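Local coordinates for Serine/threonine-protein kinase-like protein ACR4 (Arabidopsis thaliana, PDB 7A0J) that acts with the peptide CLE40 to control formative cell division in root meristems, here as the extracellular beta-propeller part of the receptor kinase, at residues I38-I49 with G60-W71; R248-W256 with A266-D274. All coordinates share one frame; numbering follows the deposited sequence.

Contact 1: residues I38-I49 with G60-W71; sequences ILYGTPGHLQFI and GLLMLSHQPYCW. With EDO (1,2-ethanediol), chain G.
Pro43 sets its CD over the indole face of Trp71, 3.8 Å from the centroid of the six-membered ring and only 15° off the ring normal. Thr42 CA rests over the five-membered ring of that same indole, a second CH-pi contact, while Ile38 O meets the indole edge at CD1, 3.2 Å away. With chi1 at 63°, the indole of Trp71 stands between its own backbone N and carbonyl carbon, turned toward residues 38-43. Leu46 CD1 makes a CH-pi contact over a face of the Tyr69 ring. The Phe48 and Trp71 rings meet obliquely, planes at 46°, with Phe48 CZ 3.6 Å from Trp71 CZ3. Phe48 CD2 packs on Gly60 CA at 3.5 Å. Ile49 CD1 lies 3.6 Å from Leu61 CD2, and its CG2 packs on Met63 CG.

Two backbone bonds fix the antiparallel pairing of Phe48 with Leu62: Ile49 N to Leu61 O, and Met63 N to Gln47 O, both 3.0 Å and nearly straight. A water donates to Gln47 O as well and accepts from Leu64 N. At the outer edge, Tyr69 OH bonds an ethanediol, probably from the crystallisation liquor.

The contact ties the end of helix 36-41 and the following loop to a three-stranded propeller blade (48-53, 57-62, 68-72), whose Cys70 is disulfide-bonded to Cys59; strand 29-33 touches Thr42, Phe48 and Trp71.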
loop_
_atom_site.group_PDB
_atom_site.type_symbol
_atom_site.label_atom_id
_atom_site.label_comp_id
_atom_site.label_asym_id
_atom_site.label_seq_id
_atom_site.Cartn_x
_atom_site.Cartn_y
_atom_site.Cartn_z
ATOM N N ILE A 38 -11.602 3.107 13.389
ATOM C CA ILE A 38 -11.602 2.565 11.998
ATOM C C ILE A 38 -12.772 1.584 11.852
ATOM O O ILE A 38 -13.550 1.742 10.895
ATOM C CB ILE A 38 -10.244 1.925 11.642
ATOM C CG1 ILE A 38 -9.107 2.948 11.717
ATOM C CG2 ILE A 38 -10.301 1.256 10.276
ATOM C CD1 ILE A 38 -7.734 2.355 11.524
ATOM N N LEU A 39 -12.899 0.623 12.770
ATOM C CA LEU A 39 -13.900 -0.476 12.680
ATOM C C LEU A 39 -15.306 0.124 12.556
ATOM O O LEU A 39 -15.990 -0.177 11.562
ATOM C CB LEU A 39 -13.784 -1.388 13.904
ATOM C CG LEU A 39 -14.652 -2.645 13.867
ATOM C CD1 LEU A 39 -14.266 -3.539 12.698
ATOM C CD2 LEU A 39 -14.558 -3.412 15.178
ATOM N N TYR A 40 -15.714 0.960 13.514
ATOM C CA TYR A 40 -17.085 1.532 13.593
ATOM C C TYR A 40 -17.236 2.697 12.607
ATOM O O TYR A 40 -18.385 3.037 12.279
ATOM C CB TYR A 40 -17.416 1.926 15.033
ATOM C CG TYR A 40 -17.545 0.744 15.958
ATOM C CD1 TYR A 40 -18.682 -0.046 15.947
ATOM C CD2 TYR A 40 -16.522 0.395 16.823
ATOM C CE1 TYR A 40 -18.806 -1.146 16.780
ATOM C CE2 TYR A 40 -16.629 -0.700 17.665
ATOM C CZ TYR A 40 -17.775 -1.475 17.644
ATOM O OH TYR A 40 -17.889 -2.555 18.472
ATOM N N GLY A 41 -16.123 3.273 12.141
ATOM C CA GLY A 41 -16.110 4.365 11.148
ATOM C C GLY A 41 -16.177 3.861 9.712
ATOM O O GLY A 41 -16.315 4.704 8.805
ATOM N N THR A 42 -16.084 2.545 9.493
ATOM C CA THR A 42 -16.069 1.926 8.140
ATOM C C THR A 42 -17.376 2.255 7.424
ATOM O O THR A 42 -18.451 1.931 7.923
ATOM C CB THR A 42 -15.848 0.409 8.197
ATOM O OG1 THR A 42 -14.623 0.156 8.887
ATOM C CG2 THR A 42 -15.794 -0.220 6.822
ATOM N N PRO A 43 -17.329 2.911 6.241
ATOM C CA PRO A 43 -18.535 3.147 5.448
ATOM C C PRO A 43 -19.171 1.823 4.998
ATOM O O PRO A 43 -18.464 0.992 4.454
ATOM C CB PRO A 43 -18.046 3.949 4.232
ATOM C CG PRO A 43 -16.684 4.479 4.632
ATOM C CD PRO A 43 -16.124 3.462 5.602
ATOM N N GLY A 44 -20.474 1.662 5.239
ATOM C CA GLY A 44 -21.237 0.447 4.889
ATOM C C GLY A 44 -21.735 0.471 3.452
ATOM O O GLY A 44 -22.067 -0.615 2.932
ATOM N N HIS A 45 -21.788 1.656 2.830
ATOM C CA HIS A 45 -22.480 1.903 1.537
ATOM C C HIS A 45 -21.562 2.571 0.499
ATOM O O HIS A 45 -21.882 2.453 -0.699
ATOM C CB HIS A 45 -23.755 2.720 1.781
ATOM C CG HIS A 45 -24.674 2.111 2.788
ATOM N ND1 HIS A 45 -25.650 1.196 2.442
ATOM C CD2 HIS A 45 -24.765 2.271 4.127
ATOM C CE1 HIS A 45 -26.306 0.824 3.522
ATOM N NE2 HIS A 45 -25.782 1.468 4.571
ATOM N N LEU A 46 -20.488 3.256 0.914
ATOM C CA LEU A 46 -19.517 3.894 -0.021
ATOM C C LEU A 46 -18.700 2.798 -0.714
ATOM O O LEU A 46 -18.173 1.918 -0.007
ATOM C CB LEU A 46 -18.597 4.861 0.733
ATOM C CG LEU A 46 -19.241 6.141 1.265
ATOM C CD1 LEU A 46 -18.191 7.044 1.894
ATOM C CD2 LEU A 46 -19.986 6.886 0.168
ATOM N N GLN A 47 -18.601 2.859 -2.044
ATOM C CA GLN A 47 -17.851 1.881 -2.875
ATOM C C GLN A 47 -16.435 2.415 -3.116
ATOM O O GLN A 47 -16.276 3.645 -3.258
ATOM C CB GLN A 47 -18.601 1.610 -4.178
ATOM C CG GLN A 47 -19.925 0.890 -3.961
ATOM C CD GLN A 47 -20.816 0.933 -5.176
ATOM O OE1 GLN A 47 -21.120 -0.091 -5.783
ATOM N NE2 GLN A 47 -21.242 2.131 -5.542
ATOM N N PHE A 48 -15.452 1.511 -3.134
ATOM C CA PHE A 48 -14.006 1.811 -3.298
ATOM C C PHE A 48 -13.417 0.904 -4.382
ATOM O O PHE A 48 -13.897 -0.233 -4.549
ATOM C CB PHE A 48 -13.266 1.619 -1.973
ATOM C CG PHE A 48 -13.712 2.543 -0.869
ATOM C CD1 PHE A 48 -14.754 2.189 -0.024
ATOM C CD2 PHE A 48 -13.092 3.767 -0.676
ATOM C CE1 PHE A 48 -15.162 3.040 0.991
ATOM C CE2 PHE A 48 -13.501 4.617 0.341
ATOM C CZ PHE A 48 -14.537 4.253 1.171
ATOM N N ILE A 49 -12.399 1.399 -5.088
ATOM C CA ILE A 49 -11.646 0.626 -6.121
ATOM C C ILE A 49 -10.263 0.249 -5.573
ATOM O O ILE A 49 -9.599 -0.587 -6.203
ATOM C CB ILE A 49 -11.580 1.393 -7.461
ATOM C CG1 ILE A 49 -11.020 2.812 -7.318
ATOM C CG2 ILE A 49 -12.949 1.399 -8.122
ATOM C CD1 ILE A 49 -11.052 3.614 -8.603
ATOM N N GLY A 60 -9.259 4.929 1.216
ATOM C CA GLY A 60 -9.667 4.265 -0.032
ATOM C C GLY A 60 -9.869 5.277 -1.143
ATOM O O GLY A 60 -10.118 6.460 -0.831
ATOM N N LEU A 61 -9.734 4.835 -2.394
ATOM C CA LEU A 61 -10.118 5.620 -3.594
ATOM C C LEU A 61 -11.595 5.335 -3.887
ATOM O O LEU A 61 -11.910 4.176 -4.216
ATOM C CB LEU A 61 -9.216 5.225 -4.767
ATOM C CG LEU A 61 -9.442 5.992 -6.069
ATOM C CD1 LEU A 61 -9.379 7.494 -5.839
ATOM C CD2 LEU A 61 -8.430 5.570 -7.123
ATOM N N LEU A 62 -12.460 6.342 -3.727
ATOM C CA LEU A 62 -13.928 6.238 -3.960
ATOM C C LEU A 62 -14.182 5.905 -5.434
ATOM O O LEU A 62 -13.550 6.536 -6.299
ATOM C CB LEU A 62 -14.606 7.555 -3.567
ATOM C CG LEU A 62 -14.694 7.837 -2.068
ATOM C CD1 LEU A 62 -15.090 9.283 -1.809
ATOM C CD2 LEU A 62 -15.674 6.887 -1.394
ATOM N N MET A 63 -15.082 4.954 -5.694
ATOM C CA MET A 63 -15.363 4.401 -7.047
ATOM C C MET A 63 -16.040 5.463 -7.924
ATOM O O MET A 63 -15.729 5.504 -9.128
ATOM C CB MET A 63 -16.267 3.169 -6.952
ATOM C CG MET A 63 -16.426 2.430 -8.265
ATOM S SD MET A 63 -17.384 0.911 -8.074
ATOM C CE MET A 63 -19.040 1.587 -7.949
ATOM N N LEU A 64 -16.928 6.283 -7.352
ATOM C CA LEU A 64 -17.769 7.250 -8.111
ATOM C C LEU A 64 -17.029 8.584 -8.278
ATOM O O LEU A 64 -16.865 9.017 -9.434
ATOM C CB LEU A 64 -19.107 7.433 -7.387
ATOM C CG LEU A 64 -19.951 6.167 -7.233
ATOM C CD1 LEU A 64 -21.248 6.463 -6.495
ATOM C CD2 LEU A 64 -20.247 5.534 -8.585
ATOM N N SER A 65 -16.596 9.203 -7.176
ATOM C CA SER A 65 -15.988 10.562 -7.151
ATOM C C SER A 65 -14.493 10.504 -7.499
ATOM O O SER A 65 -13.949 11.552 -7.898
ATOM C CB SER A 65 -16.207 11.223 -5.818
ATOM O OG SER A 65 -15.445 10.585 -4.806
ATOM N N HIS A 66 -13.854 9.340 -7.340
ATOM C CA HIS A 66 -12.405 9.109 -7.602
ATOM C C HIS A 66 -11.558 10.019 -6.701
ATOM O O HIS A 66 -10.482 10.462 -7.148
ATOM C CB HIS A 66 -12.086 9.290 -9.096
ATOM C CG HIS A 66 -12.767 8.300 -9.982
ATOM N ND1 HIS A 66 -13.341 8.658 -11.186
ATOM C CD2 HIS A 66 -12.967 6.973 -9.847
ATOM C CE1 HIS A 66 -13.863 7.591 -11.757
ATOM N NE2 HIS A 66 -13.648 6.544 -10.954
ATOM N N GLN A 67 -12.027 10.277 -5.475
ATOM C CA GLN A 67 -11.315 11.100 -4.460
ATOM C C GLN A 67 -10.865 10.192 -3.319
ATOM O O GLN A 67 -11.521 9.196 -3.022
ATOM C CB GLN A 67 -12.216 12.227 -3.953
ATOM C CG GLN A 67 -12.581 13.236 -5.032
ATOM C CD GLN A 67 -13.253 14.473 -4.488
ATOM O OE1 GLN A 67 -13.951 14.437 -3.475
ATOM N NE2 GLN A 67 -13.051 15.588 -5.172
ATOM N N PRO A 68 -9.732 10.503 -2.649
ATOM C CA PRO A 68 -9.355 9.797 -1.428
ATOM C C PRO A 68 -10.395 10.045 -0.325
ATOM O O PRO A 68 -10.935 11.135 -0.259
ATOM C CB PRO A 68 -7.977 10.358 -1.045
ATOM C CG PRO A 68 -7.826 11.643 -1.842
ATOM C CD PRO A 68 -8.760 11.538 -3.029
ATOM N N TYR A 69 -10.671 9.018 0.483
ATOM C CA TYR A 69 -11.597 9.069 1.644
ATOM C C TYR A 69 -11.020 8.208 2.771
ATOM O O TYR A 69 -10.921 6.975 2.593
ATOM C CB TYR A 69 -12.997 8.594 1.250
ATOM C CG TYR A 69 -14.043 8.791 2.317
ATOM C CD1 TYR A 69 -14.727 9.992 2.431
ATOM C CD2 TYR A 69 -14.347 7.786 3.223
ATOM C CE1 TYR A 69 -15.689 10.188 3.409
ATOM C CE2 TYR A 69 -15.308 7.964 4.206
ATOM C CZ TYR A 69 -15.982 9.170 4.299
ATOM O OH TYR A 69 -16.934 9.360 5.259
ATOM N N CYS A 70 -10.639 8.848 3.880
ATOM C CA CYS A 70 -10.016 8.199 5.063
ATOM C C CYS A 70 -11.018 8.152 6.221
ATOM O O CYS A 70 -11.852 9.072 6.333
ATOM C CB CYS A 70 -8.749 8.929 5.487
ATOM S SG CYS A 70 -7.550 9.120 4.143
ATOM N N TRP A 71 -10.934 7.105 7.043
ATOM C CA TRP A 71 -11.707 6.967 8.304
ATOM C C TRP A 71 -10.802 6.386 9.396
ATOM O O TRP A 71 -9.782 5.745 9.056
ATOM C CB TRP A 71 -12.983 6.147 8.083
ATOM C CG TRP A 71 -12.779 4.724 7.663
ATOM C CD1 TRP A 71 -12.825 3.623 8.466
ATOM C CD2 TRP A 71 -12.565 4.235 6.328
ATOM N NE1 TRP A 71 -12.634 2.486 7.731
ATOM C CE2 TRP A 71 -12.469 2.829 6.415
ATOM C CE3 TRP A 71 -12.431 4.841 5.072
ATOM C CZ2 TRP A 71 -12.242 2.027 5.298
ATOM C CZ3 TRP A 71 -12.212 4.047 3.968
ATOM C CH2 TRP A 71 -12.116 2.660 4.082
HETATM C C1 EDO G . -19.768 7.469 6.859
HETATM O O1 EDO G . -19.890 7.997 5.556
HETATM C C2 EDO G . -18.524 6.685 7.057
HETATM O O2 EDO G . -17.341 7.440 6.876
HETATM O O HOH W 1 -18.038 5.632 -4.317
#

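Contact 2: residues R248-W256 with A266-D274; sequences RYDHSAVCW and APTGIGFYD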
loop_
_atom_site.group_PDB
_atom_site.type_symbol
_atom_site.label_atom_id
_atom_site.label_comp_id
_atom_site.label_asym_id
_atom_site.label_seq_id
_atom_site.Cartn_x
_atom_site.Cartn_y
_atom_site.Cartn_z
ATOM N N ARG A 248 5.464 -17.596 -6.850
ATOM C CA ARG A 248 4.589 -17.810 -8.034
ATOM C C ARG A 248 4.195 -19.284 -8.158
ATOM O O ARG A 248 3.046 -19.548 -8.570
ATOM C CB ARG A 248 5.282 -17.341 -9.317
ATOM C CG ARG A 248 4.390 -17.399 -10.550
ATOM C CD ARG A 248 4.957 -16.584 -11.694
ATOM N NE ARG A 248 6.168 -17.186 -12.236
ATOM C CZ ARG A 248 7.066 -16.553 -12.986
ATOM N NH1 ARG A 248 6.906 -15.275 -13.288
ATOM N NH2 ARG A 248 8.131 -17.202 -13.424
ATOM N N TYR A 249 5.101 -20.206 -7.819
ATOM C CA TYR A 249 4.940 -21.660 -8.081
ATOM C C TYR A 249 3.868 -22.255 -7.157
ATOM O O TYR A 249 2.953 -22.919 -7.683
ATOM C CB TYR A 249 6.272 -22.403 -7.946
ATOM C CG TYR A 249 6.327 -23.678 -8.748
ATOM C CD1 TYR A 249 6.559 -23.646 -10.113
ATOM C CD2 TYR A 249 6.114 -24.913 -8.155
ATOM C CE1 TYR A 249 6.598 -24.806 -10.868
ATOM C CE2 TYR A 249 6.150 -26.084 -8.896
ATOM C CZ TYR A 249 6.393 -26.030 -10.258
ATOM O OH TYR A 249 6.432 -27.172 -11.004
ATOM N N ASP A 250 3.977 -22.034 -5.841
ATOM C CA ASP A 250 3.134 -22.712 -4.814
ATOM C C ASP A 250 2.270 -21.703 -4.037
ATOM O O ASP A 250 1.565 -22.144 -3.110
ATOM C CB ASP A 250 3.995 -23.565 -3.876
ATOM C CG ASP A 250 5.030 -22.795 -3.071
ATOM O OD1 ASP A 250 5.164 -21.574 -3.291
ATOM O OD2 ASP A 250 5.699 -23.425 -2.228
ATOM N N HIS A 251 2.309 -20.412 -4.392
ATOM C CA HIS A 251 1.519 -19.320 -3.754
ATOM C C HIS A 251 1.782 -19.257 -2.240
ATOM O O HIS A 251 0.937 -18.681 -1.520
ATOM C CB HIS A 251 0.022 -19.481 -4.068
ATOM C CG HIS A 251 -0.401 -18.836 -5.345
ATOM N ND1 HIS A 251 -1.194 -17.703 -5.371
ATOM C CD2 HIS A 251 -0.148 -19.151 -6.634
ATOM C CE1 HIS A 251 -1.414 -17.353 -6.622
ATOM N NE2 HIS A 251 -0.783 -18.226 -7.417
ATOM N N SER A 252 2.918 -19.789 -1.773
ATOM C CA SER A 252 3.296 -19.824 -0.336
ATOM C C SER A 252 3.895 -18.472 0.064
ATOM O O SER A 252 4.655 -17.895 -0.740
ATOM C CB SER A 252 4.240 -20.961 -0.037
ATOM O OG SER A 252 5.518 -20.729 -0.608
ATOM N N ALA A 253 3.548 -17.987 1.259
ATOM C CA ALA A 253 4.087 -16.747 1.860
ATOM C C ALA A 253 5.528 -16.992 2.316
ATOM O O ALA A 253 5.793 -18.064 2.894
ATOM C CB ALA A 253 3.218 -16.300 3.010
ATOM N N VAL A 254 6.418 -16.034 2.051
ATOM C CA VAL A 254 7.816 -15.999 2.574
ATOM C C VAL A 254 8.109 -14.561 3.012
ATOM O O VAL A 254 7.742 -13.634 2.264
ATOM C CB VAL A 254 8.833 -16.512 1.531
ATOM C CG1 VAL A 254 8.729 -15.774 0.204
ATOM C CG2 VAL A 254 10.260 -16.467 2.058
ATOM N N CYS A 255 8.714 -14.394 4.192
ATOM C CA CYS A 255 9.087 -13.082 4.785
ATOM C C CYS A 255 10.588 -13.055 5.090
ATOM O O CYS A 255 11.169 -14.133 5.314
ATOM C CB CYS A 255 8.282 -12.797 6.048
ATOM S SG CYS A 255 6.492 -12.771 5.765
ATOM N N TRP A 256 11.178 -11.859 5.091
ATOM C CA TRP A 256 12.626 -11.620 5.331
ATOM C C TRP A 256 12.829 -10.184 5.826
ATOM O O TRP A 256 11.943 -9.344 5.573
ATOM C CB TRP A 256 13.423 -11.897 4.048
ATOM C CG TRP A 256 13.114 -10.948 2.932
ATOM C CD1 TRP A 256 13.782 -9.798 2.626
ATOM C CD2 TRP A 256 12.045 -11.056 1.974
ATOM N NE1 TRP A 256 13.206 -9.186 1.546
ATOM C CE2 TRP A 256 12.140 -9.934 1.122
ATOM C CE3 TRP A 256 11.022 -11.986 1.751
ATOM C CZ2 TRP A 256 11.251 -9.723 0.069
ATOM C CZ3 TRP A 256 10.146 -11.776 0.708
ATOM C CH2 TRP A 256 10.260 -10.657 -0.119
ATOM N N ALA A 266 6.639 -16.899 8.774
ATOM C CA ALA A 266 5.412 -16.967 7.943
ATOM C C ALA A 266 4.814 -18.370 8.015
ATOM O O ALA A 266 5.544 -19.345 8.186
ATOM C CB ALA A 266 5.733 -16.590 6.517
ATOM N N PRO A 267 3.475 -18.518 7.885
ATOM C CA PRO A 267 2.858 -19.840 7.770
ATOM C C PRO A 267 3.192 -20.458 6.403
ATOM O O PRO A 267 3.066 -19.768 5.409
ATOM C CB PRO A 267 1.359 -19.555 7.937
ATOM C CG PRO A 267 1.197 -18.129 7.451
ATOM C CD PRO A 267 2.485 -17.431 7.840
ATOM N N THR A 268 3.603 -21.729 6.393
ATOM C CA THR A 268 4.283 -22.400 5.250
ATOM C C THR A 268 3.275 -23.150 4.368
ATOM O O THR A 268 3.438 -23.101 3.130
ATOM C CB THR A 268 5.382 -23.343 5.758
ATOM O OG1 THR A 268 4.782 -24.315 6.615
ATOM C CG2 THR A 268 6.478 -22.616 6.505
ATOM N N GLY A 269 2.285 -23.816 4.972
ATOM C CA GLY A 269 1.393 -24.776 4.288
ATOM C C GLY A 269 0.217 -24.115 3.582
ATOM O O GLY A 269 -0.582 -24.858 2.978
ATOM N N ILE A 270 0.109 -22.783 3.640
ATOM C CA ILE A 270 -1.051 -22.003 3.109
ATOM C C ILE A 270 -0.699 -21.446 1.726
ATOM O O ILE A 270 0.476 -21.094 1.512
ATOM C CB ILE A 270 -1.446 -20.869 4.078
ATOM C CG1 ILE A 270 -1.625 -21.372 5.513
ATOM C CG2 ILE A 270 -2.688 -20.144 3.575
ATOM C CD1 ILE A 270 -1.776 -20.268 6.530
ATOM N N GLY A 271 -1.695 -21.355 0.839
ATOM C CA GLY A 271 -1.603 -20.655 -0.456
ATOM C C GLY A 271 -2.505 -19.433 -0.490
ATOM O O GLY A 271 -3.721 -19.601 -0.704
ATOM N N PHE A 272 -1.929 -18.247 -0.272
ATOM C CA PHE A 272 -2.620 -16.932 -0.338
ATOM C C PHE A 272 -2.654 -16.452 -1.791
ATOM O O PHE A 272 -1.744 -16.824 -2.561
ATOM C CB PHE A 272 -1.905 -15.895 0.533
ATOM C CG PHE A 272 -1.799 -16.247 1.995
ATOM C CD1 PHE A 272 -2.914 -16.215 2.818
ATOM C CD2 PHE A 272 -0.577 -16.590 2.554
ATOM C CE1 PHE A 272 -2.812 -16.525 4.165
ATOM C CE2 PHE A 272 -0.477 -16.900 3.902
ATOM C CZ PHE A 272 -1.594 -16.866 4.704
ATOM N N TYR A 273 -3.663 -15.651 -2.151
ATOM C CA TYR A 273 -3.771 -14.980 -3.473
ATOM C C TYR A 273 -3.341 -13.511 -3.352
ATOM O O TYR A 273 -3.157 -12.875 -4.407
ATOM C CB TYR A 273 -5.175 -15.155 -4.067
ATOM C CG TYR A 273 -6.257 -14.255 -3.525
ATOM C CD1 TYR A 273 -6.375 -12.938 -3.945
ATOM C CD2 TYR A 273 -7.202 -14.734 -2.631
ATOM C CE1 TYR A 273 -7.377 -12.111 -3.463
ATOM C CE2 TYR A 273 -8.214 -13.921 -2.143
ATOM C CZ TYR A 273 -8.302 -12.604 -2.560
ATOM O OH TYR A 273 -9.295 -11.796 -2.082
ATOM N N ASP A 274 -3.173 -12.992 -2.128
ATOM C CA ASP A 274 -2.703 -11.600 -1.885
ATOM C C ASP A 274 -2.244 -11.435 -0.429
ATOM O O ASP A 274 -2.689 -12.222 0.429
ATOM C CB ASP A 274 -3.793 -10.584 -2.236
ATOM C CG ASP A 274 -3.264 -9.223 -2.656
ATOM O OD1 ASP A 274 -2.038 -9.009 -2.560
ATOM O OD2 ASP A 274 -4.085 -8.388 -3.085
HETATM O O HOH W 2 2.020 -19.542 2.908
#
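A chi1 of -87° helps swing the His251 imidazole so that its ND1 edge faces the carbonyl of Phe272, and chi1 of -59° sets the Phe272 ring beside its own backbone N, where CD2 and CE2 meet Ala253 CB. The first of these contacts is a hydrogen bond from His251 ND1 to Phe272 O, 3.0 Å long, with the acceptor almost exactly in the imidazole plane. The donor is tilted 22° from the carbonyl plane, and the geometry implies a proton on ND1. Nearby, Phe272 N gives a weak bond to His251 O at 3.2 Å, and Gly271 CA makes a CA-H...O contact with that same oxygen.

These residues belong to the beta-propeller ectodomain: 253-257 is an outer strand of the antiparallel sheet it forms with 242-247 and 233-238, and 266-274 is the connection leading to strand 274-277. The bend before strand 253-257 is an Asx turn, in which Asp250 OD1 accepts from Ser252 N at 3.2 Å and from Ser252 OG at 2.8 Å, both from one face of the carboxylate.

Where no direct backbone bond joins the segments, a water does. It accepts from Ala253 N and donates to Pro267 O and Ile270 O, three bonds of 2.6 to 2.7 Å that bring the polar backbone of both segments to one point. Apolar contacts complete the join. Ala253 CB lies at the edge of the Phe272 ring, 3.8 Å from CD2, and Ile270 CG2 packs over a face of that ring. Ala266 CB touches Cys255 SG at 4.0 Å, and Trp296 of strand 294-297 packs against Ala253, Cys255, Ala266 and Pro267.

Overall arrangement
Both contacts lie where one sequence repeat passes to the next, repeats 1 and 2 for contact 1 and repeats 6 and 7 for contact 2. They hold different strands, and their centres are 29 Å apart, with nearest atoms about 10 Å apart and no touch. Contact 1 is partly buried, 15 Å from the chain centre, and buries 817 Å² between its segments; contact 2 is a surface contact at 19 Å and buries 387 Å². The chemistry follows: aromatic faces and regular strand pairing dominate the first, whereas the second joins a histidine-carbonyl bond, one weak backbone bond and a three-bonded water to small apolar contacts. Each includes one half-cystine of a disulfide within its own blade.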